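Local structure of HcgB (Methanococcus maripaludis, 5D5P) at the interface of chains A and B. The protein is a guanylyltransferase of [Fe]-hydrogenase cofactor biosynthesis, probably joining a GMP moiety to the pyridinol precursor of the FeGP cofactor. Sequence-based numbering; all coordinates share one arbitrary frame. Chains: chain A/B, HcgB.

The interface of chains A and B. Residues chain A 22-24, 27; chain B 130-132.
The hydroxyl of B:Ser130 donates a hydrogen bond to the carboxylate of A:Asp22, B:Ser130 OG to A:Asp22 OD2 at 2.7 Å. It meets that oxygen on its anti side, 24° out of the carboxylate plane. OG of the serine stands opposite its own backbone N (chi1 163°), which also brings it to the amide two residues on. There B:Ile132 N donates to B:Ser130 OG at 3.1 Å. The hydroxyl thus accepts from its own chain while donating to the other, and the two bonds together probably hold it in one rotation. An alanine in place of B:Ser130 would probably leave OD2 of A:Asp22 without this donor and the amide of B:Ile132 without its acceptor, the loop more free to shift.

Beside this polar link B:Ile132 reaches across with its longer branch. CD1 of B:Ile132 lies 3.4 Å from the carbonyl A:Asp22 O, packing along the backbone that leads into helix 24-35. The other branch faces the first turn of the helix, CG2 of B:Ile132 standing 4.2 Å from A:Ile27 CG1; the two side chains run antiparallel, passing alongside one another at the limit of contact. B:Ile132 loses 80 Å² of its own surface to chain A, so it carries much of the apolar side of the contact.

The patch packs a loop of one chain against the loop that leads into helix 24-35 of the other and the first turn of that helix. The two-fold repeats it with the chains exchanged, so it probably helps hold together the pair of chains in the deposited assembly, which is likely to be the working dimer.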
ATOM      1  N   ASP A  22     -13.071  -9.056   9.218  1.00 75.71           N
ATOM      2  CA  ASP A  22     -13.008  -9.939   8.063  1.00 71.41           C
ATOM      3  C   ASP A  22     -13.559 -11.325   8.363  1.00 70.15           C
ATOM      4  O   ASP A  22     -13.803 -11.684   9.524  1.00 74.84           O
ATOM      5  CB  ASP A  22     -11.575 -10.033   7.543  1.00 71.43           C
ATOM      6  CG  ASP A  22     -10.931  -8.669   7.375  1.00 71.33           C
ATOM      7  OD1 ASP A  22     -11.661  -7.654   7.454  1.00 71.46           O
ATOM      8  OD2 ASP A  22      -9.705  -8.614   7.141  1.00 72.03           O
ATOM      9  N   LYS A  23     -13.750 -12.095   7.300  1.00 62.50           N
ATOM     10  CA  LYS A  23     -14.304 -13.426   7.417  1.00 61.29           C
ATOM     11  C   LYS A  23     -13.354 -14.434   6.810  1.00 57.91           C
ATOM     12  O   LYS A  23     -12.589 -14.102   5.906  1.00 51.52           O
ATOM     13  CB  LYS A  23     -15.679 -13.521   6.755  1.00 61.87           C
ATOM     14  CG  LYS A  23     -16.704 -12.567   7.316  1.00 64.55           C
ATOM     15  CD  LYS A  23     -18.091 -13.156   7.140  1.00 68.44           C
ATOM     16  CE  LYS A  23     -18.930 -12.324   6.207  1.00 65.98           C
ATOM     17  NZ  LYS A  23     -19.677 -11.268   6.955  1.00 67.94           N
ATOM     18  N   ILE A  24     -13.382 -15.659   7.325  1.00 39.02           N
ATOM     19  CA  ILE A  24     -12.505 -16.678   6.783  1.00 37.89           C
ATOM     20  C   ILE A  24     -12.828 -16.941   5.301  1.00 34.26           C
ATOM     21  O   ILE A  24     -11.928 -17.219   4.515  1.00 33.32           O
ATOM     22  CB  ILE A  24     -12.580 -17.989   7.614  1.00 44.24           C
ATOM     23  CG1 ILE A  24     -11.528 -18.988   7.124  1.00 44.51           C
ATOM     24  CG2 ILE A  24     -13.983 -18.570   7.607  1.00 46.98           C
ATOM     25  CD1 ILE A  24     -11.212 -20.053   8.133  1.00 47.73           C
ATOM     26  N   ILE A  27     -10.750 -14.668   3.028  1.00 27.21           N
ATOM     27  CA  ILE A  27      -9.379 -15.147   2.916  1.00 30.30           C
ATOM     28  C   ILE A  27      -9.297 -16.377   1.999  1.00 31.48           C
ATOM     29  O   ILE A  27      -8.426 -16.462   1.130  1.00 31.21           O
ATOM     30  CB  ILE A  27      -8.817 -15.489   4.312  1.00 38.72           C
ATOM     31  CG1 ILE A  27      -8.572 -14.189   5.075  1.00 41.51           C
ATOM     32  CG2 ILE A  27      -7.521 -16.303   4.194  1.00 39.87           C
ATOM     33  CD1 ILE A  27      -7.506 -13.360   4.431  1.00 38.04           C
TER
ATOM     34  N   SER B 130      -4.976  -9.198   7.987  1.00 40.82           N
ATOM     35  CA  SER B 130      -6.332  -9.375   8.489  1.00 40.56           C
ATOM     36  C   SER B 130      -6.306  -9.998   9.899  1.00 46.84           C
ATOM     37  O   SER B 130      -5.388 -10.749  10.239  1.00 49.25           O
ATOM     38  CB  SER B 130      -7.127 -10.253   7.516  1.00 43.48           C
ATOM     39  OG  SER B 130      -8.299 -10.761   8.123  1.00 47.77           O
ATOM     40  N   SER B 131      -7.302  -9.668  10.718  1.00 51.04           N
ATOM     41  CA  SER B 131      -7.442 -10.255  12.057  1.00 55.04           C
ATOM     42  C   SER B 131      -7.678 -11.755  12.016  1.00 55.74           C
ATOM     43  O   SER B 131      -7.415 -12.459  12.985  1.00 59.53           O
ATOM     44  CB  SER B 131      -8.606  -9.608  12.809  1.00 58.86           C
ATOM     45  OG  SER B 131      -8.411  -8.216  12.958  1.00 60.74           O
ATOM     46  N   ILE B 132      -8.172 -12.238  10.883  1.00 54.46           N
ATOM     47  CA  ILE B 132      -8.393 -13.672  10.677  1.00 54.61           C
ATOM     48  C   ILE B 132      -7.049 -14.401  10.673  1.00 54.67           C
ATOM     49  O   ILE B 132      -6.926 -15.524  11.165  1.00 54.89           O
ATOM     50  CB  ILE B 132      -9.161 -13.930   9.348  1.00 50.84           C
ATOM     51  CG1 ILE B 132     -10.574 -13.326   9.420  1.00 48.02           C
ATOM     52  CG2 ILE B 132      -9.218 -15.430   9.016  1.00 52.65           C
ATOM     53  CD1 ILE B 132     -11.557 -14.142  10.272  1.00 51.69           C
TER